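Local coordinates for glycerol dehydrogenase (Schizosaccharomyces pombe, PDB 1TA9) that catalyses the NAD+-dependent oxidation of glycerol to dihydroxyacetone, probably with a catalytic zinc ion, and serves in glycerol assimilation, at the interface of chains A and B and the interface of chains A and C. Numbering follows the deposited sequence. Chains: chain A/B/C, glycerol dehydrogenase.

Contact 1: the interface of chains A and B. Residues chain A 64-69, 205-207; chain B 68-73, 300.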
loop_
_atom_site.group_PDB
_atom_site.type_symbol
_atom_site.label_atom_id
_atom_site.label_comp_id
_atom_site.label_asym_id
_atom_site.label_seq_id
_atom_site.Cartn_x
_atom_site.Cartn_y
_atom_site.Cartn_z
ATOM N N ARG A 64 21.203 20.406 24.937
ATOM C CA ARG A 64 21.221 19.327 23.956
ATOM C C ARG A 64 22.687 19.188 23.553
ATOM O O ARG A 64 23.284 20.126 23.025
ATOM C CB ARG A 64 20.364 19.708 22.746
ATOM C CG ARG A 64 20.191 18.594 21.736
ATOM C CD ARG A 64 19.347 19.046 20.544
ATOM N NE ARG A 64 18.017 19.514 20.937
ATOM C CZ ARG A 64 16.948 19.458 20.146
ATOM N NH1 ARG A 64 15.776 19.906 20.571
ATOM N NH2 ARG A 64 17.048 18.933 18.930
ATOM N N ILE A 65 23.266 18.018 23.788
ATOM C CA ILE A 65 24.688 17.820 23.512
ATOM C C ILE A 65 25.051 16.663 22.583
ATOM O O ILE A 65 24.515 15.561 22.708
ATOM C CB ILE A 65 25.446 17.609 24.855
ATOM C CG1 ILE A 65 25.134 18.763 25.812
ATOM C CG2 ILE A 65 26.948 17.495 24.610
ATOM C CD1 ILE A 65 25.676 18.565 27.231
ATOM N N PHE A 66 25.971 16.934 21.657
ATOM C CA PHE A 66 26.478 15.932 20.718
ATOM C C PHE A 66 27.990 15.893 20.920
ATOM O O PHE A 66 28.641 16.939 20.978
ATOM C CB PHE A 66 26.168 16.316 19.267
ATOM C CG PHE A 66 26.675 15.318 18.251
ATOM C CD1 PHE A 66 27.935 15.460 17.677
ATOM C CD2 PHE A 66 25.896 14.227 17.883
ATOM C CE1 PHE A 66 28.410 14.526 16.750
ATOM C CE2 PHE A 66 26.357 13.286 16.959
ATOM C CZ PHE A 66 27.620 13.440 16.393
ATOM N N THR A 67 28.546 14.692 21.030
ATOM C CA THR A 67 29.982 14.539 21.251
ATOM C C THR A 67 30.553 13.550 20.241
ATOM O O THR A 67 29.838 12.674 19.753
ATOM C CB THR A 67 30.252 14.031 22.694
ATOM O OG1 THR A 67 31.650 14.124 22.988
ATOM C CG2 THR A 67 29.800 12.581 22.847
ATOM N N SER A 68 31.835 13.709 19.914
ATOM C CA SER A 68 32.475 12.839 18.934
ATOM C C SER A 68 33.980 13.055 18.808
ATOM O O SER A 68 34.508 14.092 19.214
ATOM C CB SER A 68 31.831 13.069 17.560
ATOM O OG SER A 68 32.692 12.683 16.504
ATOM N N PRO A 69 34.697 12.060 18.255
ATOM C CA PRO A 69 36.145 12.203 18.085
ATOM C C PRO A 69 36.263 13.297 17.021
ATOM O O PRO A 69 35.279 13.607 16.344
ATOM C CB PRO A 69 36.568 10.848 17.524
ATOM C CG PRO A 69 35.518 9.902 18.042
ATOM C CD PRO A 69 34.252 10.703 17.879
ATOM N N PRO A 205 36.445 13.990 29.819
ATOM C CA PRO A 205 35.776 15.201 29.338
ATOM C C PRO A 205 35.659 15.323 27.818
ATOM O O PRO A 205 34.784 16.033 27.320
ATOM C CB PRO A 205 36.604 16.321 29.964
ATOM C CG PRO A 205 37.978 15.723 30.032
ATOM C CD PRO A 205 37.699 14.320 30.521
ATOM N N LEU A 206 36.529 14.630 27.089
ATOM C CA LEU A 206 36.512 14.670 25.626
ATOM C C LEU A 206 36.745 13.275 25.038
ATOM O O LEU A 206 37.299 12.399 25.704
ATOM C CB LEU A 206 37.600 15.620 25.117
ATOM C CG LEU A 206 37.574 17.075 25.603
ATOM C CD1 LEU A 206 38.870 17.775 25.183
ATOM C CD2 LEU A 206 36.352 17.791 25.036
ATOM N N ASN A 207 36.320 13.074 23.791
ATOM C CA ASN A 207 36.503 11.791 23.113
ATOM C C ASN A 207 37.906 11.704 22.539
ATOM O O ASN A 207 38.565 12.727 22.337
ATOM C CB ASN A 207 35.533 11.636 21.932
ATOM C CG ASN A 207 34.090 11.516 22.361
ATOM O OD1 ASN A 207 33.512 12.453 22.902
ATOM N ND2 ASN A 207 33.500 10.356 22.115
ATOM N N SER B 68 34.410 15.926 12.685
ATOM C CA SER B 68 33.444 16.622 13.524
ATOM C C SER B 68 34.042 17.473 14.631
ATOM O O SER B 68 35.227 17.364 14.952
ATOM C CB SER B 68 32.515 15.577 14.164
ATOM O OG SER B 68 31.753 16.117 15.229
ATOM N N PRO B 69 33.231 18.381 15.196
ATOM C CA PRO B 69 33.740 19.209 16.290
ATOM C C PRO B 69 33.747 18.215 17.451
ATOM O O PRO B 69 33.061 17.186 17.383
ATOM C CB PRO B 69 32.648 20.259 16.474
ATOM C CG PRO B 69 32.054 20.384 15.087
ATOM C CD PRO B 69 31.982 18.942 14.645
ATOM N N GLN B 70 34.502 18.497 18.504
ATOM C CA GLN B 70 34.526 17.587 19.641
ATOM C C GLN B 70 33.221 17.627 20.428
ATOM O O GLN B 70 32.777 16.609 20.968
ATOM C CB GLN B 70 35.686 17.931 20.566
ATOM C CG GLN B 70 37.042 17.742 19.922
ATOM C CD GLN B 70 38.169 18.081 20.865
ATOM O OE1 GLN B 70 38.415 19.254 21.167
ATOM N NE2 GLN B 70 38.859 17.054 21.351
ATOM N N LYS B 71 32.615 18.809 20.502
ATOM C CA LYS B 71 31.368 18.977 21.238
ATOM C C LYS B 71 30.458 20.005 20.576
ATOM O O LYS B 71 30.928 20.982 19.990
ATOM C CB LYS B 71 31.649 19.451 22.670
ATOM C CG LYS B 71 32.499 18.521 23.524
ATOM C CD LYS B 71 31.713 17.328 24.038
ATOM C CE LYS B 71 32.542 16.563 25.066
ATOM N NZ LYS B 71 31.899 15.295 25.505
ATOM N N TYR B 72 29.154 19.762 20.669
ATOM C CA TYR B 72 28.143 20.675 20.154
ATOM C C TYR B 72 27.171 20.806 21.314
ATOM O O TYR B 72 26.609 19.814 21.767
ATOM C CB TYR B 72 27.436 20.102 18.923
ATOM C CG TYR B 72 26.228 20.906 18.492
ATOM C CD1 TYR B 72 24.962 20.648 19.029
ATOM C CD2 TYR B 72 26.349 21.936 17.562
ATOM C CE1 TYR B 72 23.850 21.398 18.644
ATOM C CE2 TYR B 72 25.248 22.690 17.174
ATOM C CZ TYR B 72 23.999 22.417 17.717
ATOM O OH TYR B 72 22.909 23.167 17.324
ATOM N N VAL B 73 27.002 22.027 21.810
ATOM C CA VAL B 73 26.128 22.275 22.954
ATOM C C VAL B 73 25.100 23.335 22.605
ATOM O O VAL B 73 25.457 24.429 22.176
ATOM C CB VAL B 73 26.949 22.750 24.168
ATOM C CG1 VAL B 73 26.034 22.991 25.366
ATOM C CG2 VAL B 73 28.016 21.716 24.499
ATOM N N LEU B 300 24.063 21.805 13.636
ATOM C CA LEU B 300 24.742 20.514 13.729
ATOM C C LEU B 300 24.509 19.587 12.540
ATOM O O LEU B 300 25.465 19.149 11.891
ATOM C CB LEU B 300 24.331 19.788 15.015
ATOM C CG LEU B 300 24.951 18.409 15.271
ATOM C CD1 LEU B 300 26.458 18.533 15.464
ATOM C CD2 LEU B 300 24.308 17.794 16.502
HETATM O O HOH W 1 37.356 14.552 20.288
HETATM O O HOH W 2 34.443 15.016 22.616
#
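An antiparallel strand pairing joins chains A and B here, so that a sheet runs across a two-fold symmetric interface, probably that of a dimer within the eight-copy assembly. A:Phe66 and B:Tyr72 form the central pair: A:Phe66 N gives to B:Tyr72 O at 3.0 Å, and B:Tyr72 N returns a bond to A:Phe66 O at 2.9 Å, both in the carbonyl plane. Further along, A:Ser68 N reaches B:Gln70 O from above the carbonyl plane. B:Lys71 lies alongside A:Thr67, pointing the same way; its chain bends at chi2 (-77°) and puts the amino nitrogen NZ 2.8 Å from A:Thr67 OG1. That hydroxyl sits anti to its backbone N (chi1 -169°) and donates its own hydrogen bond to A:Asn207 OD1, 2.5 Å away, which helps fix its orientation. Water 2 is shared by A:Thr67 OG1, A:Asn207 N and OD1, and B:Gln70 O, while water 1 ties B:Gln70 NE2 to A:Ser68 O and A:Asn207 O. On the apolar side, the B:Leu300 side chain crosses that of A:Phe66 at about a right angle, its CD2 3.6 Å from A:Phe66 CB, and B:Leu300 CB lies over the centre of the B:Tyr72 ring. Strand 64-67 of A thus meets strand 71-75 of B, with helix 289-307 of B packed, through B:Leu300, against A:Phe66 and B:Tyr72.

Contact 2: the interface of chains A and C. Residues chain A 346, 349-350, 352, 416, 420; chain C 273-274, 276-277, 280-281, 286, 288, 290.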
loop_
_atom_site.group_PDB
_atom_site.type_symbol
_atom_site.label_atom_id
_atom_site.label_comp_id
_atom_site.label_asym_id
_atom_site.label_seq_id
_atom_site.Cartn_x
_atom_site.Cartn_y
_atom_site.Cartn_z
ATOM N N VAL A 346 12.484 -8.579 25.928
ATOM C CA VAL A 346 11.477 -9.230 26.753
ATOM C C VAL A 346 10.990 -8.213 27.781
ATOM O O VAL A 346 9.793 -8.129 28.063
ATOM C CB VAL A 346 12.049 -10.463 27.488
ATOM C CG1 VAL A 346 11.017 -11.014 28.466
ATOM C CG2 VAL A 346 12.435 -11.536 26.471
ATOM N N ASP A 349 8.643 -5.864 26.464
ATOM C CA ASP A 349 7.398 -6.548 26.123
ATOM C C ASP A 349 7.033 -6.530 24.636
ATOM O O ASP A 349 5.871 -6.323 24.286
ATOM C CB ASP A 349 6.244 -5.936 26.929
ATOM C CG ASP A 349 5.044 -6.859 27.032
ATOM O OD1 ASP A 349 3.900 -6.352 27.006
ATOM O OD2 ASP A 349 5.241 -8.085 27.159
ATOM N N TRP A 350 8.014 -6.735 23.760
ATOM C CA TRP A 350 7.735 -6.766 22.326
ATOM C C TRP A 350 6.933 -8.022 22.027
ATOM O O TRP A 350 7.116 -9.045 22.685
ATOM C CB TRP A 350 9.022 -6.881 21.507
ATOM C CG TRP A 350 9.900 -5.674 21.441
ATOM C CD1 TRP A 350 9.847 -4.562 22.230
ATOM C CD2 TRP A 350 11.010 -5.490 20.556
ATOM N NE1 TRP A 350 10.863 -3.697 21.893
ATOM C CE2 TRP A 350 11.592 -4.243 20.867
ATOM C CE3 TRP A 350 11.572 -6.264 19.531
ATOM C CZ2 TRP A 350 12.712 -3.744 20.188
ATOM C CZ3 TRP A 350 12.686 -5.770 18.853
ATOM C CH2 TRP A 350 13.243 -4.519 19.188
ATOM N N LEU A 352 5.903 -11.503 20.470
ATOM C CA LEU A 352 6.829 -12.579 20.135
ATOM C C LEU A 352 7.347 -12.529 18.695
ATOM O O LEU A 352 8.504 -12.854 18.435
ATOM C CB LEU A 352 6.189 -13.940 20.413
ATOM C CG LEU A 352 7.139 -15.132 20.243
ATOM C CD1 LEU A 352 8.346 -14.966 21.170
ATOM C CD2 LEU A 352 6.399 -16.420 20.547
ATOM N N ALA A 416 13.181 -16.424 29.880
ATOM C CA ALA A 416 12.191 -16.298 28.814
ATOM C C ALA A 416 12.881 -16.238 27.455
ATOM O O ALA A 416 12.415 -16.849 26.498
ATOM C CB ALA A 416 11.334 -15.050 29.024
ATOM N N TYR A 420 12.011 -18.687 24.394
ATOM C CA TYR A 420 11.541 -18.113 23.132
ATOM C C TYR A 420 12.455 -18.557 21.993
ATOM O O TYR A 420 11.990 -19.004 20.946
ATOM C CB TYR A 420 11.552 -16.577 23.174
ATOM C CG TYR A 420 10.534 -15.896 24.077
ATOM C CD1 TYR A 420 9.696 -16.622 24.928
ATOM C CD2 TYR A 420 10.455 -14.506 24.113
ATOM C CE1 TYR A 420 8.807 -15.966 25.802
ATOM C CE2 TYR A 420 9.578 -13.846 24.975
ATOM C CZ TYR A 420 8.761 -14.577 25.816
ATOM O OH TYR A 420 7.914 -13.901 26.669
ATOM N N LYS C 273 -0.576 -11.251 19.699
ATOM C CA LYS C 273 0.785 -10.835 20.010
ATOM C C LYS C 273 1.495 -11.624 21.099
ATOM O O LYS C 273 2.697 -11.873 20.993
ATOM C CB LYS C 273 0.809 -9.371 20.439
ATOM C CG LYS C 273 0.364 -8.370 19.400
ATOM C CD LYS C 273 0.334 -6.985 20.026
ATOM C CE LYS C 273 -0.031 -5.914 19.013
ATOM N NZ LYS C 273 -0.048 -4.580 19.673
ATOM N N TYR C 274 0.755 -12.030 22.126
ATOM C CA TYR C 274 1.366 -12.683 23.285
ATOM C C TYR C 274 0.970 -14.094 23.708
ATOM O O TYR C 274 1.580 -14.639 24.630
ATOM C CB TYR C 274 1.180 -11.765 24.499
ATOM C CG TYR C 274 1.705 -10.367 24.277
ATOM C CD1 TYR C 274 3.075 -10.115 24.278
ATOM C CD2 TYR C 274 0.836 -9.299 24.042
ATOM C CE1 TYR C 274 3.574 -8.832 24.049
ATOM C CE2 TYR C 274 1.323 -8.009 23.810
ATOM C CZ TYR C 274 2.695 -7.788 23.816
ATOM O OH TYR C 274 3.200 -6.526 23.593
ATOM N N LEU C 276 1.494 -17.150 22.493
ATOM C CA LEU C 276 2.584 -18.129 22.506
ATOM C C LEU C 276 3.693 -17.800 23.496
ATOM O O LEU C 276 4.253 -18.706 24.112
ATOM C CB LEU C 276 3.171 -18.316 21.100
ATOM C CG LEU C 276 4.354 -19.295 20.983
ATOM C CD1 LEU C 276 4.046 -20.627 21.675
ATOM C CD2 LEU C 276 4.666 -19.519 19.503
ATOM N N SER C 277 4.017 -16.520 23.665
ATOM C CA SER C 277 5.066 -16.172 24.618
ATOM C C SER C 277 4.582 -16.390 26.054
ATOM O O SER C 277 5.374 -16.729 26.937
ATOM C CB SER C 277 5.569 -14.734 24.395
ATOM O OG SER C 277 4.517 -13.804 24.229
ATOM N N LEU C 280 4.934 -20.156 26.579
ATOM C CA LEU C 280 6.327 -20.501 26.834
ATOM C C LEU C 280 6.724 -20.035 28.234
ATOM O O LEU C 280 7.403 -20.755 28.968
ATOM C CB LEU C 280 7.230 -19.860 25.775
ATOM C CG LEU C 280 7.049 -20.416 24.357
ATOM C CD1 LEU C 280 7.809 -19.549 23.359
ATOM C CD2 LEU C 280 7.549 -21.853 24.303
ATOM N N SER C 281 6.291 -18.835 28.605
ATOM C CA SER C 281 6.598 -18.288 29.922
ATOM C C SER C 281 6.041 -19.183 31.021
ATOM O O SER C 281 6.749 -19.533 31.971
ATOM C CB SER C 281 6.004 -16.882 30.067
ATOM O OG SER C 281 6.673 -15.957 29.233
ATOM N N VAL C 286 8.063 -18.568 34.450
ATOM C CA VAL C 286 8.443 -17.163 34.579
ATOM C C VAL C 286 7.272 -16.217 34.329
ATOM O O VAL C 286 6.524 -16.364 33.364
ATOM C CB VAL C 286 9.614 -16.811 33.625
ATOM C CG1 VAL C 286 10.858 -17.610 34.018
ATOM C CG2 VAL C 286 9.236 -17.115 32.184
ATOM N N THR C 288 6.616 -13.248 33.010
ATOM C CA THR C 288 6.951 -12.151 32.102
ATOM C C THR C 288 5.749 -11.223 31.922
ATOM O O THR C 288 4.627 -11.570 32.285
ATOM C CB THR C 288 7.332 -12.679 30.709
ATOM O OG1 THR C 288 6.243 -13.450 30.192
ATOM C CG2 THR C 288 8.591 -13.567 30.777
ATOM N N ALA C 290 4.516 -10.559 29.165
ATOM C CA ALA C 290 3.723 -11.221 28.125
ATOM C C ALA C 290 2.727 -12.186 28.771
ATOM O O ALA C 290 1.563 -12.260 28.371
ATOM C CB ALA C 290 4.642 -11.977 27.156
HETATM O O HOH W 3 6.197 -11.513 23.816
#
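C:Ser281 OG is gripped by two hydrogen bonds: it gives to C:Ser277 O one helical turn back, and shares another with C:Thr288 OG1 at 2.7 Å, its direction undecided. This clamp ties the end of helix 258-284 to the loop just before helix 289-307 in a protein of the iron-containing alcohol dehydrogenase family. This surface packs against helices 352-364 and 407-428 of chain A, in a contact that may belong to the eight-copy assembly. A:Tyr420 brings its phenol end over C:Ser277, with OH 3.4 Å from CB, while its ring atom CD1 meets C:Leu280 CD1. Within chain A, A:Leu352 CD1 lies 3.6 Å above one face of that ring, toward the rim; the A:Leu352 and C:Leu276 side chains cross obliquely, CD2 of the former 3.6 Å from C:Leu276 CG. C:Tyr274 gives a hydrogen bond from its hydroxyl OH to A:Asp349 O at 2.8 Å, nearly along the C=O axis (166°). The carboxylate of A:Asp349 lies nearly parallel to the phenol ring, 6° between the planes. A phenylalanine in place of C:Tyr274 would remove the hydroxyl and its bond to A:Asp349 O, and would probably loosen the backbone turn that leads into helix 352-364. A:Leu352 N, at the start of that helix, gives a long bond to C:Lys273 O, 3.3 Å away. Water 3 links A:Trp350 O to C:Ser277 OG, whose hydroxyl also gives to C:Tyr274 O.

Contact 3: the interface of chains A and B. Residues chain A 270, 289, 292-293, 296, 300-301; chain B 64, 257-259.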
loop_
_atom_site.group_PDB
_atom_site.type_symbol
_atom_site.label_atom_id
_atom_site.label_comp_id
_atom_site.label_asym_id
_atom_site.label_seq_id
_atom_site.Cartn_x
_atom_site.Cartn_y
_atom_site.Cartn_z
ATOM N N THR A 270 22.437 -0.372 8.457
ATOM C CA THR A 270 23.644 -0.909 7.843
ATOM C C THR A 270 23.829 -2.391 8.173
ATOM O O THR A 270 24.195 -3.183 7.304
ATOM C CB THR A 270 24.890 -0.108 8.290
ATOM O OG1 THR A 270 24.727 1.269 7.922
ATOM C CG2 THR A 270 26.146 -0.653 7.623
ATOM N N GLU A 289 33.256 -3.711 0.013
ATOM C CA GLU A 289 32.686 -2.479 0.537
ATOM C C GLU A 289 31.675 -2.840 1.634
ATOM O O GLU A 289 31.481 -2.083 2.581
ATOM C CB GLU A 289 32.009 -1.677 -0.579
ATOM C CG GLU A 289 31.487 -0.315 -0.117
ATOM C CD GLU A 289 31.072 0.585 -1.268
ATOM O OE1 GLU A 289 30.557 1.691 -0.998
ATOM O OE2 GLU A 289 31.261 0.191 -2.441
ATOM N N GLU A 292 33.565 -3.228 4.756
ATOM C CA GLU A 292 33.935 -1.891 5.224
ATOM C C GLU A 292 32.725 -1.176 5.830
ATOM O O GLU A 292 32.864 -0.416 6.791
ATOM C CB GLU A 292 34.517 -1.052 4.075
ATOM C CG GLU A 292 35.799 -1.619 3.460
ATOM C CD GLU A 292 37.068 -0.929 3.945
ATOM O OE1 GLU A 292 38.171 -1.393 3.576
ATOM O OE2 GLU A 292 36.977 0.081 4.686
ATOM N N ASN A 293 31.539 -1.412 5.273
ATOM C CA ASN A 293 30.336 -0.782 5.810
ATOM C C ASN A 293 30.063 -1.231 7.240
ATOM O O ASN A 293 29.691 -0.422 8.095
ATOM C CB ASN A 293 29.106 -1.114 4.965
ATOM C CG ASN A 293 29.144 -0.471 3.604
ATOM O OD1 ASN A 293 29.873 0.495 3.380
ATOM N ND2 ASN A 293 28.341 -0.994 2.684
ATOM N N GLU A 296 32.433 0.201 9.677
ATOM C CA GLU A 296 32.002 1.546 10.049
ATOM C C GLU A 296 30.837 1.470 11.034
ATOM O O GLU A 296 30.781 2.237 11.988
ATOM C CB GLU A 296 31.560 2.383 8.829
ATOM C CG GLU A 296 31.232 3.836 9.230
ATOM C CD GLU A 296 30.456 4.647 8.192
ATOM O OE1 GLU A 296 29.742 5.587 8.607
ATOM O OE2 GLU A 296 30.558 4.375 6.977
ATOM N N LEU A 300 32.208 3.432 14.116
ATOM C CA LEU A 300 31.748 4.813 14.095
ATOM C C LEU A 300 30.279 4.987 14.459
ATOM O O LEU A 300 29.953 5.710 15.401
ATOM C CB LEU A 300 31.997 5.438 12.721
ATOM C CG LEU A 300 31.513 6.883 12.564
ATOM C CD1 LEU A 300 32.256 7.786 13.541
ATOM C CD2 LEU A 300 31.731 7.347 11.135
ATOM N N MET A 301 29.399 4.330 13.708
ATOM C CA MET A 301 27.960 4.446 13.939
ATOM C C MET A 301 27.523 3.980 15.316
ATOM O O MET A 301 26.792 4.679 16.020
ATOM C CB MET A 301 27.191 3.664 12.871
ATOM C CG MET A 301 27.373 4.201 11.468
ATOM S SD MET A 301 26.451 3.237 10.257
ATOM C CE MET A 301 27.758 2.720 9.131
ATOM N N ARG B 64 37.898 6.129 4.128
ATOM C CA ARG B 64 36.554 6.577 4.487
ATOM C C ARG B 64 36.757 7.464 5.713
ATOM O O ARG B 64 37.213 6.989 6.762
ATOM C CB ARG B 64 35.668 5.379 4.838
ATOM C CG ARG B 64 34.225 5.737 5.135
ATOM C CD ARG B 64 33.398 4.514 5.534
ATOM N NE ARG B 64 33.437 3.461 4.517
ATOM C CZ ARG B 64 32.427 2.633 4.257
ATOM N NH1 ARG B 64 32.554 1.702 3.321
ATOM N NH2 ARG B 64 31.281 2.748 4.919
ATOM N N SER B 257 31.263 8.683 4.291
ATOM C CA SER B 257 30.841 7.693 5.272
ATOM C C SER B 257 29.320 7.550 5.208
ATOM O O SER B 257 28.622 8.424 4.691
ATOM C CB SER B 257 31.235 8.144 6.681
ATOM O OG SER B 257 30.520 9.315 7.040
ATOM N N ILE B 258 28.807 6.444 5.730
ATOM C CA ILE B 258 27.369 6.219 5.755
ATOM C C ILE B 258 26.772 7.152 6.812
ATOM O O ILE B 258 25.696 7.719 6.625
ATOM C CB ILE B 258 27.052 4.742 6.105
ATOM C CG1 ILE B 258 27.466 3.843 4.930
ATOM C CG2 ILE B 258 25.558 4.569 6.419
ATOM C CD1 ILE B 258 27.329 2.362 5.206
ATOM N N ALA B 259 27.493 7.328 7.914
ATOM C CA ALA B 259 27.033 8.189 9.000
ATOM C C ALA B 259 26.727 9.607 8.518
ATOM O O ALA B 259 25.696 10.183 8.873
ATOM C CB ALA B 259 28.079 8.227 10.110
HETATM O O HOH W 4 36.051 2.275 3.403
#
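A carboxylate of chain A caps the start of a helix in chain B and holds an arginine beside it, in a polar patch of the A–B interface, probably a dimer contact. A:Glu296 leaves helix 289-307 with CG anti to its backbone N (chi1 -175°) and runs extended. Its CB passes 3.9 Å from B:Arg64 NH2, and CD packs against B:Ser257 CB at 3.9 Å. At the tip, OE1 accepts from B:Ala259 N at 2.9 Å, and OE2 from B:Ile258 N at 3.0 Å, each through its syn lone pair. These N-H groups open helix 258-284, whose end would probably steady the negative charge. OE2 spends its anti lone pair on B:Arg64 NH2, a 2.7 Å salt bridge in the guanidinium plane, with carboxylate and guanidinium turned 79° apart. B:Arg64 also grips A:Asn293 OD1 end-on, NH1 and NH2 both giving to that one oxygen, while its NE reaches A:Glu292 OE2 through water 4. The guanidinium is thus held along its edge, which probably limits its rotation. B:Ile258 packs beside these polar groups: its CD1 lies 3.7 Å from A:Asn293 CG, its CG2 points to A:Thr270 OG1, and A:Met301 CE touches its CB at 3.7 Å.

Contacts 1 and 3 belong to the same A–B interface, with centres of their C-alpha atoms about 19 Å apart, while contact 2 lies about 39 Å from contact 1 and 34 Å from contact 3, facing chain C. By the two-fold, each copy uses strand 64-67 and residue 300 in both contacts 1 and 3, which may couple them. Helix 289-307 enters all three contacts, and helix 258-284 enters contacts 2 and 3. Chain A touches B and C at once; contact 2 joins unlike faces of two copies, and its repetition could build the eight-copy assembly.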